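Alpha-acetolactate decarboxylase (Bacillus subtilis subsp. subtilis str. 168, PDB 5XNE) catalyses the decarboxylation of (2S)-2-acetolactate to (R)-acetoin, the second step from pyruvate to butane-2,3-diol, and carries a bound zinc ion. Local coordinates at residues E44-D49 with T154-L159; K120-T125 with H186-V191. All coordinates share one frame; numbering follows the deposited sequence.

Interaction 1 of 2, residues E44-D49 with T154-L159; sequences ELIGFD and TIVGFL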
ATOM      1  N   GLU B  44      17.949 -15.067   3.830  1.00  7.30           N
ATOM      2  CA  GLU B  44      16.524 -14.951   4.091  1.00  6.68           C
ATOM      3  C   GLU B  44      16.268 -14.613   5.558  1.00  8.16           C
ATOM      4  O   GLU B  44      16.860 -15.232   6.453  1.00  9.98           O
ATOM      5  CB  GLU B  44      15.825 -16.269   3.757  1.00  9.08           C
ATOM      6  CG  GLU B  44      16.116 -16.795   2.371  1.00  9.58           C
ATOM      7  CD  GLU B  44      15.272 -16.099   1.309  1.00 10.99           C
ATOM      8  OE1 GLU B  44      14.316 -15.389   1.686  1.00 13.65           O
ATOM      9  OE2 GLU B  44      15.554 -16.273   0.104  1.00 11.52           O
ATOM     10  N   LEU B  45      15.381 -13.656   5.813  1.00  6.22           N
ATOM     11  CA  LEU B  45      14.962 -13.344   7.177  1.00  5.77           C
ATOM     12  C   LEU B  45      13.721 -14.139   7.590  1.00  6.28           C
ATOM     13  O   LEU B  45      12.752 -14.239   6.830  1.00  6.51           O
ATOM     14  CB  LEU B  45      14.664 -11.849   7.305  1.00  6.54           C
ATOM     15  CG  LEU B  45      14.097 -11.351   8.633  1.00  5.98           C
ATOM     16  CD1 LEU B  45      15.190 -11.375   9.675  1.00  8.31           C
ATOM     17  CD2 LEU B  45      13.572  -9.934   8.489  1.00  7.81           C
ATOM     18  N   ILE B  46      13.730 -14.665   8.810  1.00  6.93           N
ATOM     19  CA  ILE B  46      12.536 -15.261   9.387  1.00  5.73           C
ATOM     20  C   ILE B  46      12.570 -15.037  10.889  1.00  6.96           C
ATOM     21  O   ILE B  46      13.629 -15.103  11.505  1.00  8.38           O
ATOM     22  CB  ILE B  46      12.446 -16.760   9.060  1.00  6.10           C
ATOM     23  CG1 ILE B  46      11.140 -17.373   9.516  1.00  8.29           C
ATOM     24  CG2 ILE B  46      13.600 -17.537   9.674  1.00  9.19           C
ATOM     25  CD1 ILE B  46      11.051 -18.846   9.093  1.00  9.53           C
ATOM     26  N   GLY B  47      11.427 -14.733  11.477  1.00  6.12           N
ATOM     27  CA  GLY B  47      11.364 -14.640  12.920  1.00  8.32           C
ATOM     28  C   GLY B  47       9.960 -14.790  13.444  1.00  7.71           C
ATOM     29  O   GLY B  47       8.973 -14.515  12.755  1.00  7.23           O
ATOM     30  N   PHE B  48       9.880 -15.236  14.690  1.00  8.23           N
ATOM     31  CA  PHE B  48       8.619 -15.381  15.393  1.00  7.54           C
ATOM     32  C   PHE B  48       8.965 -15.504  16.877  1.00  8.02           C
ATOM     33  O   PHE B  48      10.099 -15.843  17.228  1.00  9.40           O
ATOM     34  CB  PHE B  48       7.815 -16.589  14.882  1.00  8.79           C
ATOM     35  CG  PHE B  48       8.635 -17.831  14.667  1.00  8.75           C
ATOM     36  CD1 PHE B  48       8.825 -18.746  15.699  1.00  9.88           C
ATOM     37  CD2 PHE B  48       9.185 -18.103  13.429  1.00  8.74           C
ATOM     38  CE1 PHE B  48       9.577 -19.902  15.494  1.00 11.59           C
ATOM     39  CE2 PHE B  48       9.936 -19.255  13.212  1.00  9.43           C
ATOM     40  CZ  PHE B  48      10.129 -20.162  14.252  1.00 10.35           C
ATOM     41  N   ASP B  49       8.012 -15.169  17.734  1.00  8.91           N
ATOM     42  CA  ASP B  49       8.253 -15.091  19.172  1.00 11.50           C
ATOM     43  C   ASP B  49       9.452 -14.199  19.515  1.00 12.20           C
ATOM     44  O   ASP B  49      10.135 -14.415  20.523  1.00 13.82           O
ATOM     45  CB  ASP B  49       8.454 -16.496  19.743  1.00 13.61           C
ATOM     46  CG  ASP B  49       7.255 -17.393  19.505  1.00 10.33           C
ATOM     47  OD1 ASP B  49       6.115 -16.921  19.685  1.00 12.59           O
ATOM     48  OD2 ASP B  49       7.466 -18.562  19.132  1.00 15.77           O
ATOM     49  N   THR B 154       8.950 -24.712  11.575  1.00 11.45           N
ATOM     50  CA  THR B 154       7.925 -23.689  11.513  1.00 10.59           C
ATOM     51  C   THR B 154       7.929 -23.032  10.148  1.00 10.19           C
ATOM     52  O   THR B 154       8.970 -22.590   9.689  1.00  9.63           O
ATOM     53  CB  THR B 154       8.149 -22.609  12.588  1.00 11.92           C
ATOM     54  OG1 THR B 154       8.069 -23.208  13.891  1.00 11.99           O
ATOM     55  CG2 THR B 154       7.110 -21.482  12.483  1.00 12.05           C
ATOM     56  N   ILE B 155       6.768 -22.995   9.505  1.00  9.64           N
ATOM     57  CA  ILE B 155       6.559 -22.146   8.330  1.00  8.03           C
ATOM     58  C   ILE B 155       5.842 -20.899   8.811  1.00  8.41           C
ATOM     59  O   ILE B 155       4.876 -20.979   9.558  1.00  9.82           O
ATOM     60  CB  ILE B 155       5.740 -22.839   7.247  1.00 10.67           C
ATOM     61  CG1 ILE B 155       6.544 -23.985   6.622  1.00 13.72           C
ATOM     62  CG2 ILE B 155       5.310 -21.836   6.175  1.00  9.70           C
ATOM     63  CD1 ILE B 155       5.796 -24.764   5.553  1.00 14.18           C
ATOM     64  N   VAL B 156       6.326 -19.740   8.396  1.00  8.31           N
ATOM     65  CA  VAL B 156       5.822 -18.477   8.889  1.00  8.66           C
ATOM     66  C   VAL B 156       5.841 -17.423   7.780  1.00  8.26           C
ATOM     67  O   VAL B 156       6.786 -17.355   6.986  1.00  7.62           O
ATOM     68  CB  VAL B 156       6.665 -18.049  10.069  1.00 10.74           C
ATOM     69  CG1 VAL B 156       8.008 -18.248   9.698  1.00 23.26           C
ATOM     70  CG2 VAL B 156       6.604 -16.636  10.290  1.00 21.23           C
ATOM     71  N   GLY B 157       4.794 -16.610   7.726  1.00  7.58           N
ATOM     72  CA  GLY B 157       4.758 -15.556   6.726  1.00  6.14           C
ATOM     73  C   GLY B 157       3.446 -14.825   6.742  1.00  5.39           C
ATOM     74  O   GLY B 157       2.799 -14.706   7.783  1.00  5.79           O
ATOM     75  N   PHE B 158       3.060 -14.318   5.573  1.00  5.65           N
ATOM     76  CA  PHE B 158       1.923 -13.413   5.483  1.00  6.68           C
ATOM     77  C   PHE B 158       1.036 -13.744   4.303  1.00  6.93           C
ATOM     78  O   PHE B 158       1.501 -14.232   3.271  1.00  6.96           O
ATOM     79  CB  PHE B 158       2.396 -11.963   5.354  1.00  6.35           C
ATOM     80  CG  PHE B 158       3.163 -11.467   6.547  1.00  4.61           C
ATOM     81  CD1 PHE B 158       2.495 -10.976   7.659  1.00  6.66           C
ATOM     82  CD2 PHE B 158       4.551 -11.490   6.554  1.00  7.53           C
ATOM     83  CE1 PHE B 158       3.190 -10.517   8.762  1.00  7.40           C
ATOM     84  CE2 PHE B 158       5.258 -11.033   7.662  1.00  7.52           C
ATOM     85  CZ  PHE B 158       4.576 -10.536   8.761  1.00  7.19           C
ATOM     86  N   LEU B 159      -0.255 -13.480   4.484  1.00  6.64           N
ATOM     87  CA  LEU B 159      -1.185 -13.410   3.357  1.00  6.92           C
ATOM     88  C   LEU B 159      -1.469 -11.948   3.055  1.00  7.50           C
ATOM     89  O   LEU B 159      -1.834 -11.171   3.939  1.00  8.45           O
ATOM     90  CB  LEU B 159      -2.492 -14.153   3.642  1.00 10.65           C
ATOM     91  CG  LEU B 159      -3.365 -14.253   2.369  1.00 17.51           C
ATOM     92  CD1 LEU B 159      -3.069 -15.476   1.459  1.00 14.97           C
ATOM     93  CD2 LEU B 159      -4.826 -14.139   2.701  1.00 30.92           C
TER
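Phe48 and Thr154 reach toward each other tip to tip and make the CH-pi part of this contact. Thr154 CG2 lies 3.9 Å from the centroid of the Phe48 ring and 22° off its normal, set over one face but offset toward the rim; phenylalanine suits the place because its flat ring offers a broad face to this methyl. Thr154 CB meets Phe48 CZ at 3.6 Å. OG1 sits beside the backbone N and anti to the carbonyl carbon (chi1 of Thr154 -62°), hydrogen-bonded to Asp115 OD1, while CG2 is left to meet the ring, so one threonine serves an aromatic face and a polar partner at once.

The remaining contacts are aliphatic. Val156 CG1 approaches Phe48 CD2 obliquely at 3.9 Å, while Val156 CG2 rests 4.0 Å from Gly47 O. Beta-branched residues suit these extended strands, whose axes run at 99° to each other. An alanine in place of Phe48 would probably leave a gap over the Thr154 methyl and Val156 CG1, loosening this end of the interface.

With 202 Å² buried and no polar bond joining the two segments, adhesion here rests on dispersion and shape, in a buried apolar crossing of two nearly perpendicular strands.

Interaction 2 of 2, residues K120-T125 with H186-V191; sequences KVQTRT and HVFDYV. With ZN (zinc ion), chain D.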
ATOM      1  N   LYS B 120       7.321 -32.756   3.148  1.00 20.40           N
ATOM      2  CA  LYS B 120       8.254 -32.080   2.252  1.00 20.69           C
ATOM      3  C   LYS B 120       8.218 -30.577   2.495  1.00 18.06           C
ATOM      4  O   LYS B 120       7.165 -30.020   2.792  1.00 17.85           O
ATOM      5  CB  LYS B 120       7.924 -32.349   0.783  1.00 23.01           C
ATOM      6  CG  LYS B 120       7.875 -33.816   0.375  1.00 31.01           C
ATOM      7  CD  LYS B 120       7.547 -33.952  -1.107  1.00 31.29           C
ATOM      8  CE  LYS B 120       6.723 -35.207  -1.385  1.00 37.93           C
ATOM      9  NZ  LYS B 120       5.704 -35.459  -0.318  1.00 34.20           N
ATOM     10  N   VAL B 121       9.377 -29.938   2.386  1.00 18.55           N
ATOM     11  CA  VAL B 121       9.449 -28.485   2.216  1.00 16.58           C
ATOM     12  C   VAL B 121      10.503 -28.209   1.161  1.00 15.34           C
ATOM     13  O   VAL B 121      11.606 -28.763   1.227  1.00 16.81           O
ATOM     14  CB  VAL B 121       9.831 -27.724   3.513  1.00 15.04           C
ATOM     15  CG1 VAL B 121       9.761 -26.207   3.279  1.00 15.51           C
ATOM     16  CG2 VAL B 121       8.938 -28.104   4.668  1.00 15.04           C
ATOM     17  N   GLN B 122      10.176 -27.378   0.181  1.00 14.71           N
ATOM     18  CA  GLN B 122      11.189 -26.914  -0.749  1.00 13.56           C
ATOM     19  C   GLN B 122      11.412 -25.433  -0.543  1.00 12.92           C
ATOM     20  O   GLN B 122      10.461 -24.655  -0.517  1.00 14.59           O
ATOM     21  CB  GLN B 122      10.809 -27.167  -2.199  1.00 16.91           C
ATOM     22  CG  GLN B 122      11.932 -26.773  -3.140  1.00 22.14           C
ATOM     23  CD  GLN B 122      11.608 -27.037  -4.588  1.00 26.35           C
ATOM     24  OE1 GLN B 122      10.862 -26.286  -5.221  1.00 26.62           O
ATOM     25  NE2 GLN B 122      12.161 -28.119  -5.123  1.00 29.39           N
ATOM     26  N   THR B 123      12.673 -25.054  -0.397  1.00 12.81           N
ATOM     27  CA  THR B 123      13.022 -23.655  -0.201  1.00 13.16           C
ATOM     28  C   THR B 123      14.116 -23.191  -1.132  1.00 15.40           C
ATOM     29  O   THR B 123      14.806 -23.992  -1.765  1.00 16.82           O
ATOM     30  CB  THR B 123      13.514 -23.382   1.227  1.00 13.71           C
ATOM     31  OG1 THR B 123      14.795 -24.003   1.416  1.00 14.57           O
ATOM     32  CG2 THR B 123      12.515 -23.900   2.269  1.00 14.30           C
ATOM     33  N   ARG B 124      14.262 -21.872  -1.188  1.00 13.57           N
ATOM     34  CA  ARG B 124      15.449 -21.215  -1.720  1.00 14.19           C
ATOM     35  C   ARG B 124      16.055 -20.299  -0.666  1.00 11.98           C
ATOM     36  O   ARG B 124      15.374 -19.876   0.271  1.00 13.18           O
ATOM     37  CB  ARG B 124      15.128 -20.379  -2.954  1.00 15.02           C
ATOM     38  CG  ARG B 124      14.191 -19.205  -2.656  1.00 15.09           C
ATOM     39  CD  ARG B 124      14.903 -17.854  -2.815  1.00 18.51           C
ATOM     40  NE  ARG B 124      14.103 -16.758  -2.275  1.00 14.12           N
ATOM     41  CZ  ARG B 124      13.312 -16.025  -3.047  1.00 18.68           C
ATOM     42  NH1 ARG B 124      13.287 -16.297  -4.359  1.00 19.12           N
ATOM     43  NH2 ARG B 124      12.581 -15.028  -2.538  1.00 21.79           N
ATOM     44  N   THR B 125      17.330 -19.965  -0.827  1.00 12.02           N
ATOM     45  CA  THR B 125      17.919 -18.880  -0.050  1.00 11.61           C
ATOM     46  C   THR B 125      18.638 -17.953  -1.010  1.00 15.88           C
ATOM     47  O   THR B 125      19.606 -18.355  -1.652  1.00 16.88           O
ATOM     48  CB  THR B 125      18.909 -19.368   1.019  1.00 13.42           C
ATOM     49  OG1 THR B 125      19.960 -20.120   0.390  1.00 16.09           O
ATOM     50  CG2 THR B 125      18.215 -20.235   2.064  1.00 14.10           C
ATOM     51  N   HIS B 186      13.124 -19.337   1.896  1.00  9.72           N
ATOM     52  CA  HIS B 186      11.893 -18.903   1.259  1.00  9.45           C
ATOM     53  C   HIS B 186      11.187 -20.126   0.677  1.00 10.89           C
ATOM     54  O   HIS B 186      11.779 -20.866  -0.090  1.00 11.50           O
ATOM     55  CB  HIS B 186      12.201 -17.869   0.163  1.00  9.36           C
ATOM     56  CG  HIS B 186      11.025 -17.533  -0.704  1.00 10.70           C
ATOM     57  ND1 HIS B 186      10.272 -16.389  -0.524  1.00 13.01           N
ATOM     58  CD2 HIS B 186      10.495 -18.170  -1.771  1.00 13.82           C
ATOM     59  CE1 HIS B 186       9.317 -16.352  -1.438  1.00 13.84           C
ATOM     60  NE2 HIS B 186       9.425 -17.422  -2.202  1.00 14.57           N
ATOM     61  N   VAL B 187       9.927 -20.319   1.030  1.00 10.45           N
ATOM     62  CA  VAL B 187       9.203 -21.535   0.660  1.00  9.97           C
ATOM     63  C   VAL B 187       8.617 -21.488  -0.753  1.00 10.76           C
ATOM     64  O   VAL B 187       7.889 -20.554  -1.092  1.00 11.84           O
ATOM     65  CB  VAL B 187       8.070 -21.797   1.672  1.00  8.86           C
ATOM     66  CG1 VAL B 187       7.194 -22.978   1.226  1.00 10.47           C
ATOM     67  CG2 VAL B 187       8.664 -22.059   3.042  1.00 10.25           C
ATOM     68  N   PHE B 188       8.931 -22.508  -1.560  1.00 12.95           N
ATOM     69  CA  PHE B 188       8.324 -22.711  -2.881  1.00 13.31           C
ATOM     70  C   PHE B 188       7.133 -23.677  -2.819  1.00 16.32           C
ATOM     71  O   PHE B 188       6.148 -23.519  -3.542  1.00 17.79           O
ATOM     72  CB  PHE B 188       9.335 -23.287  -3.882  1.00 17.57           C
ATOM     73  CG  PHE B 188      10.328 -22.296  -4.411  1.00 20.17           C
ATOM     74  CD1 PHE B 188       9.988 -20.965  -4.596  1.00 19.34           C
ATOM     75  CD2 PHE B 188      11.613 -22.710  -4.739  1.00 21.54           C
ATOM     76  CE1 PHE B 188      10.915 -20.058  -5.100  1.00 21.74           C
ATOM     77  CE2 PHE B 188      12.548 -21.807  -5.236  1.00 21.95           C
ATOM     78  CZ  PHE B 188      12.196 -20.480  -5.416  1.00 18.54           C
ATOM     79  N   ASP B 189       7.256 -24.702  -1.980  1.00 15.94           N
ATOM     80  CA  ASP B 189       6.267 -25.773  -1.934  1.00 16.97           C
ATOM     81  C   ASP B 189       6.411 -26.526  -0.622  1.00 17.86           C
ATOM     82  O   ASP B 189       7.453 -26.454   0.031  1.00 15.80           O
ATOM     83  CB  ASP B 189       6.439 -26.718  -3.132  1.00 20.99           C
ATOM     84  CG  ASP B 189       5.265 -27.671  -3.307  1.00 25.24           C
ATOM     85  OD1 ASP B 189       4.140 -27.335  -2.878  1.00 25.48           O
ATOM     86  OD2 ASP B 189       5.472 -28.761  -3.879  1.00 32.95           O
ATOM     87  N   TYR B 190       5.356 -27.226  -0.221  1.00 18.27           N
ATOM     88  CA  TYR B 190       5.412 -28.005   1.003  1.00 18.79           C
ATOM     89  C   TYR B 190       4.259 -28.996   1.094  1.00 20.20           C
ATOM     90  O   TYR B 190       3.218 -28.809   0.476  1.00 19.42           O
ATOM     91  CB  TYR B 190       5.399 -27.088   2.225  1.00 16.06           C
ATOM     92  CG  TYR B 190       4.243 -26.119   2.264  1.00 16.13           C
ATOM     93  CD1 TYR B 190       4.306 -24.907   1.585  1.00 15.93           C
ATOM     94  CD2 TYR B 190       3.097 -26.405   2.986  1.00 18.65           C
ATOM     95  CE1 TYR B 190       3.258 -24.019   1.624  1.00 16.31           C
ATOM     96  CE2 TYR B 190       2.038 -25.519   3.035  1.00 20.28           C
ATOM     97  CZ  TYR B 190       2.129 -24.319   2.352  1.00 16.73           C
ATOM     98  OH  TYR B 190       1.083 -23.433   2.387  1.00 18.78           O
ATOM     99  N   VAL B 191       4.476 -30.059   1.863  1.00 20.26           N
ATOM    100  CA  VAL B 191       3.423 -31.001   2.205  1.00 20.69           C
ATOM    101  C   VAL B 191       3.441 -31.185   3.710  1.00 20.64           C
ATOM    102  O   VAL B 191       4.479 -31.515   4.282  1.00 20.27           O
ATOM    103  CB  VAL B 191       3.598 -32.363   1.509  1.00 22.97           C
ATOM    104  CG1 VAL B 191       2.505 -33.328   1.965  1.00 23.53           C
ATOM    105  CG2 VAL B 191       3.578 -32.193   0.005  1.00 24.76           C
TER
HETATM  106 ZN    ZN D 301      10.655 -14.439   0.638  1.00 16.43          ZN
HETATM  107  O   HOH W   1      10.940 -13.105  -1.237  1.00 19.92           O
HETATM  108  O   HOH W   2      11.335 -12.420   1.311  1.00 15.45           O
HETATM  109  O   HOH W   3      12.871 -14.423   0.041  1.00 15.72           O
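Residues 120-124 and 186-191 pair antiparallel, and a classic beta bulge, with Phe188 and Asp189 both opposite Gln122, shifts the register by one. Gln122 N bonds to Asp189 O at 2.9 Å and Phe188 N to Gln122 O at 2.8 Å, so the glutamine backbone holds both bulge residues.

Past the bulge, the guanidinium of Arg124 lies on the His186 ring, centres 3.8 Å apart and planes at 29°, with NH2 over the ring face. The chain bends at chi2 (112°), turning CD out of an extended course. Arginine suits the place: its flat head can stack while its N-H groups serve Glu44, Thr232 and Gln143. His186 ND1 binds the zinc ion at 2.3 Å, and NE2 bonds to Glu233 O, which fixes the ring's rotation. Phe188 packs its CZ 3.6 Å from Arg124 CG, covering the aliphatic part of that side chain. Gln122 OE1 lies 3.6 Å from Phe188 CB, and its NE2 bonds to Asn147.

Strand 145-149 pairs with 117-124 on its other edge, and strand 171-178, which supplies the zinc ligands His173 and His175, pairs with 184-192; helix 92-100 packs on Tyr190.

The centres of the two interactions lie 13 Å apart, and their segments alternate along the chain: 44-49, 120-125, 154-159, 186-191. Strands 151-160 and 117-124 are neighbours in a sheet, which ties interaction 1 to interaction 2 through the backbone. Side chains join them too: Glu44 OE2 forms a 2.8 Å salt bridge with Arg124 NE, and Ile155 CD1 packs on Tyr190 CG at 3.9 Å. The buried crossing of strands thus adjoins the zinc site, where Leu45 O accepts a hydrogen bond from the ligand His175. Glu44 is likely to position Arg124, which stacks on the ligand His186.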